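Local coordinates for LbaCas13a H328A (C2c2) (Lachnospiraceae bacterium NK4A179, PDB 5WLH), which binds a CRISPR RNA as its guide and, as an A-cleaving Cas13a nuclease, probably cuts RNA once a matching target RNA activates it, at residues 652-663 with 860-868. Numbering follows the deposited sequence.
Sequences YKNDDLKKLLID and ENYAFVLKP
With chi1 at 75°, F864 holds its CG between its own backbone N and carbonyl carbon, and this projects the ring onto D656 in the first turn of helix 654-665 and Y652 in the loop just before it. D656 runs antiparallel alongside it, placing its CB over the centre of one ring face, 3.5 Å from the F864 centroid, a CH-pi contact almost exactly on the ring normal. V865 CG2 lies over the opposite face, nearer the rim. The rim of F864 is turned to the face of Y652 in an offset edge-to-face pair, planes at 77° and closest carbons, Y652 CD1 and F864 CD1, 3.7 Å apart. Y652 reaches on past this ring: its OH donates to V865 O at 2.7 Å, in the carbonyl plane on a lone pair, while P868 CB packs against the phenol end. The bond thus ties Y652, which directly precedes the N-cap residue K653, to the chain that follows helix 843-861.

Farther along the helix, Y862 OH donates to D663 OD2 at 2.8 Å on the anti side, slightly out of the carboxylate plane, while K659 NZ takes the syn lone pair of that oxygen in a 2.6 Å salt bridge. Two donors therefore grip one oxygen, which probably favours an ionised carboxylate. A water links K659 NZ to N861 O, and L660 CD1 sits over one face of the Y862 ring, displaced toward its rim, 3.9 Å from the centroid, in a CH-pi contact.

The chain leaving helix 843-861 is thereby fastened along one side of helix 654-665, well away from the centre of the protein. Helix 709-732 lies against Y652, L660 and V865, and F643 of helix 635-645 packs on L657 and L660.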
loop_
_atom_site.group_PDB
_atom_site.type_symbol
_atom_site.label_atom_id
_atom_site.label_comp_id
_atom_site.label_asym_id
_atom_site.label_seq_id
_atom_site.Cartn_x
_atom_site.Cartn_y
_atom_site.Cartn_z
ATOM N N TYR A 652 4.043 -42.364 -9.369
ATOM C CA TYR A 652 4.585 -42.892 -8.131
ATOM C C TYR A 652 3.596 -43.880 -7.526
ATOM O O TYR A 652 2.404 -43.877 -7.845
ATOM C CB TYR A 652 4.919 -41.758 -7.144
ATOM C CG TYR A 652 5.963 -40.807 -7.683
ATOM C CD1 TYR A 652 7.314 -41.137 -7.650
ATOM C CD2 TYR A 652 5.600 -39.589 -8.247
ATOM C CE1 TYR A 652 8.273 -40.271 -8.156
ATOM C CE2 TYR A 652 6.548 -38.721 -8.754
ATOM C CZ TYR A 652 7.884 -39.065 -8.703
ATOM O OH TYR A 652 8.826 -38.200 -9.206
ATOM N N LYS A 653 4.118 -44.743 -6.662
ATOM C CA LYS A 653 3.294 -45.752 -6.014
ATOM C C LYS A 653 2.365 -45.114 -4.988
ATOM O O LYS A 653 2.776 -44.239 -4.220
ATOM C CB LYS A 653 4.184 -46.797 -5.343
ATOM C CG LYS A 653 5.140 -47.484 -6.315
ATOM C CD LYS A 653 5.738 -48.756 -5.722
ATOM C CE LYS A 653 6.852 -48.439 -4.729
ATOM N NZ LYS A 653 7.465 -49.680 -4.165
ATOM N N ASN A 654 1.111 -45.583 -4.964
ATOM C CA ASN A 654 0.135 -45.067 -4.007
ATOM C C ASN A 654 0.684 -45.092 -2.582
ATOM O O ASN A 654 0.503 -44.135 -1.823
ATOM C CB ASN A 654 -1.167 -45.869 -4.097
ATOM C CG ASN A 654 -1.963 -45.575 -5.368
ATOM O OD1 ASN A 654 -1.488 -44.888 -6.271
ATOM N ND2 ASN A 654 -3.182 -46.095 -5.435
ATOM N N ASP A 655 1.395 -46.163 -2.214
ATOM C CA ASP A 655 1.890 -46.305 -0.845
ATOM C C ASP A 655 2.930 -45.242 -0.508
ATOM O O ASP A 655 2.936 -44.704 0.610
ATOM C CB ASP A 655 2.478 -47.701 -0.645
ATOM C CG ASP A 655 1.422 -48.736 -0.341
ATOM O OD1 ASP A 655 0.280 -48.346 0.007
ATOM O OD2 ASP A 655 1.735 -49.940 -0.456
ATOM N N ASP A 656 3.837 -44.955 -1.447
ATOM C CA ASP A 656 4.792 -43.866 -1.263
ATOM C C ASP A 656 4.077 -42.526 -1.152
ATOM O O ASP A 656 4.447 -41.687 -0.321
ATOM C CB ASP A 656 5.785 -43.820 -2.419
ATOM C CG ASP A 656 6.700 -45.040 -2.464
ATOM O OD1 ASP A 656 6.544 -45.945 -1.615
ATOM O OD2 ASP A 656 7.585 -45.076 -3.351
ATOM N N LEU A 657 3.055 -42.310 -1.989
ATOM C CA LEU A 657 2.269 -41.079 -1.900
ATOM C C LEU A 657 1.477 -41.016 -0.605
ATOM O O LEU A 657 1.283 -39.931 -0.043
ATOM C CB LEU A 657 1.340 -40.954 -3.105
ATOM C CG LEU A 657 2.084 -40.809 -4.435
ATOM C CD1 LEU A 657 1.123 -40.846 -5.634
ATOM C CD2 LEU A 657 2.929 -39.541 -4.439
ATOM N N LYS A 658 1.004 -42.164 -0.113
ATOM C CA LYS A 658 0.304 -42.166 1.163
ATOM C C LYS A 658 1.218 -41.704 2.282
ATOM O O LYS A 658 0.809 -40.916 3.142
ATOM C CB LYS A 658 -0.240 -43.562 1.481
ATOM C CG LYS A 658 -0.772 -43.669 2.920
ATOM C CD LYS A 658 -0.730 -45.098 3.441
ATOM C CE LYS A 658 -1.891 -45.891 2.902
ATOM N NZ LYS A 658 -3.164 -45.211 3.257
ATOM N N LYS A 659 2.453 -42.208 2.303
ATOM C CA LYS A 659 3.408 -41.764 3.309
ATOM C C LYS A 659 3.582 -40.255 3.255
ATOM O O LYS A 659 3.543 -39.577 4.289
ATOM C CB LYS A 659 4.752 -42.463 3.112
ATOM C CG LYS A 659 5.826 -42.003 4.080
ATOM C CD LYS A 659 6.785 -41.047 3.413
ATOM C CE LYS A 659 8.115 -40.956 4.150
ATOM N NZ LYS A 659 7.980 -40.325 5.496
ATOM N N LEU A 660 3.774 -39.718 2.049
ATOM C CA LEU A 660 3.907 -38.272 1.876
ATOM C C LEU A 660 2.645 -37.547 2.338
ATOM O O LEU A 660 2.722 -36.560 3.079
ATOM C CB LEU A 660 4.213 -37.951 0.407
ATOM C CG LEU A 660 4.388 -36.468 0.035
ATOM C CD1 LEU A 660 5.458 -35.827 0.895
ATOM C CD2 LEU A 660 4.762 -36.329 -1.420
ATOM N N LEU A 661 1.475 -38.025 1.905
ATOM C CA LEU A 661 0.210 -37.395 2.276
ATOM C C LEU A 661 0.077 -37.269 3.783
ATOM O O LEU A 661 -0.307 -36.211 4.304
ATOM C CB LEU A 661 -0.960 -38.201 1.713
ATOM C CG LEU A 661 -1.310 -38.040 0.242
ATOM C CD1 LEU A 661 -2.218 -39.184 -0.186
ATOM C CD2 LEU A 661 -1.963 -36.672 -0.018
ATOM N N ILE A 662 0.386 -38.350 4.505
ATOM C CA ILE A 662 0.290 -38.305 5.957
ATOM C C ILE A 662 1.294 -37.309 6.518
ATOM O O ILE A 662 0.970 -36.524 7.413
ATOM C CB ILE A 662 0.483 -39.715 6.552
ATOM C CG1 ILE A 662 -0.671 -40.621 6.119
ATOM C CG2 ILE A 662 0.567 -39.647 8.064
ATOM C CD1 ILE A 662 -0.440 -42.089 6.434
ATOM N N ASP A 663 2.523 -37.308 5.988
ATOM C CA ASP A 663 3.529 -36.350 6.446
ATOM C C ASP A 663 3.060 -34.914 6.256
ATOM O O ASP A 663 3.235 -34.074 7.147
ATOM C CB ASP A 663 4.834 -36.544 5.684
ATOM C CG ASP A 663 5.578 -37.797 6.088
ATOM O OD1 ASP A 663 5.184 -38.467 7.074
ATOM O OD2 ASP A 663 6.568 -38.102 5.397
ATOM N N GLU A 860 17.129 -36.753 0.846
ATOM C CA GLU A 860 17.260 -37.401 2.141
ATOM C C GLU A 860 15.961 -38.059 2.587
ATOM O O GLU A 860 15.987 -39.142 3.178
ATOM C CB GLU A 860 17.721 -36.385 3.186
ATOM C CG GLU A 860 19.205 -36.066 3.125
ATOM C CD GLU A 860 20.067 -37.242 3.542
ATOM O OE1 GLU A 860 19.607 -38.050 4.384
ATOM O OE2 GLU A 860 21.201 -37.358 3.026
ATOM N N ASN A 861 14.817 -37.427 2.319
ATOM C CA ASN A 861 13.570 -37.825 2.957
ATOM C C ASN A 861 12.535 -38.408 2.013
ATOM O O ASN A 861 11.658 -39.153 2.468
ATOM C CB ASN A 861 12.942 -36.626 3.681
ATOM C CG ASN A 861 13.811 -36.110 4.796
ATOM O OD1 ASN A 861 13.685 -36.546 5.939
ATOM N ND2 ASN A 861 14.699 -35.178 4.478
ATOM N N TYR A 862 12.598 -38.079 0.728
ATOM C CA TYR A 862 11.587 -38.485 -0.240
ATOM C C TYR A 862 12.261 -39.053 -1.470
ATOM O O TYR A 862 11.944 -38.709 -2.611
ATOM C CB TYR A 862 10.673 -37.310 -0.564
ATOM C CG TYR A 862 9.866 -36.924 0.658
ATOM C CD1 TYR A 862 8.943 -37.806 1.200
ATOM C CD2 TYR A 862 10.073 -35.711 1.304
ATOM C CE1 TYR A 862 8.222 -37.481 2.340
ATOM C CE2 TYR A 862 9.352 -35.368 2.444
ATOM C CZ TYR A 862 8.427 -36.259 2.953
ATOM O OH TYR A 862 7.706 -35.938 4.075
ATOM N N ALA A 863 13.203 -39.970 -1.222
ATOM C CA ALA A 863 14.033 -40.519 -2.291
ATOM C C ALA A 863 13.196 -41.189 -3.369
ATOM O O ALA A 863 13.624 -41.250 -4.529
ATOM C CB ALA A 863 15.046 -41.510 -1.705
ATOM N N PHE A 864 12.004 -41.689 -3.021
ATOM C CA PHE A 864 11.176 -42.322 -4.041
ATOM C C PHE A 864 10.845 -41.359 -5.167
ATOM O O PHE A 864 10.576 -41.801 -6.291
ATOM C CB PHE A 864 9.900 -42.911 -3.428
ATOM C CG PHE A 864 8.851 -41.893 -3.045
ATOM C CD1 PHE A 864 7.968 -41.383 -3.994
ATOM C CD2 PHE A 864 8.709 -41.497 -1.724
ATOM C CE1 PHE A 864 6.989 -40.458 -3.633
ATOM C CE2 PHE A 864 7.732 -40.579 -1.360
ATOM C CZ PHE A 864 6.876 -40.063 -2.320
ATOM N N VAL A 865 10.898 -40.053 -4.893
ATOM C CA VAL A 865 10.655 -39.042 -5.915
ATOM C C VAL A 865 11.633 -39.188 -7.074
ATOM O O VAL A 865 11.270 -38.948 -8.229
ATOM C CB VAL A 865 10.727 -37.637 -5.274
ATOM C CG1 VAL A 865 10.827 -36.558 -6.328
ATOM C CG2 VAL A 865 9.537 -37.413 -4.353
ATOM N N LEU A 866 12.874 -39.604 -6.798
ATOM C CA LEU A 866 13.875 -39.704 -7.856
ATOM C C LEU A 866 13.595 -40.825 -8.846
ATOM O O LEU A 866 14.232 -40.855 -9.902
ATOM C CB LEU A 866 15.270 -39.906 -7.264
ATOM C CG LEU A 866 15.700 -38.959 -6.138
ATOM C CD1 LEU A 866 17.067 -39.355 -5.611
ATOM C CD2 LEU A 866 15.710 -37.518 -6.607
ATOM N N LYS A 867 12.663 -41.732 -8.559
ATOM C CA LYS A 867 12.415 -42.896 -9.411
ATOM C C LYS A 867 10.964 -42.954 -9.881
ATOM O O LYS A 867 10.219 -43.878 -9.527
ATOM C CB LYS A 867 12.798 -44.174 -8.672
ATOM C CG LYS A 867 14.285 -44.251 -8.352
ATOM C CD LYS A 867 15.096 -44.540 -9.605
ATOM C CE LYS A 867 16.502 -43.961 -9.513
ATOM N NZ LYS A 867 16.568 -42.572 -10.058
ATOM N N PRO A 868 10.533 -41.991 -10.696
ATOM C CA PRO A 868 9.174 -42.050 -11.232
ATOM C C PRO A 868 9.048 -43.160 -12.254
ATOM O O PRO A 868 10.009 -43.513 -12.944
ATOM C CB PRO A 868 8.994 -40.682 -11.892
ATOM C CG PRO A 868 10.380 -40.306 -12.314
ATOM C CD PRO A 868 11.288 -40.851 -11.250
HETATM O O HOH W 1 10.469 -39.172 5.412
#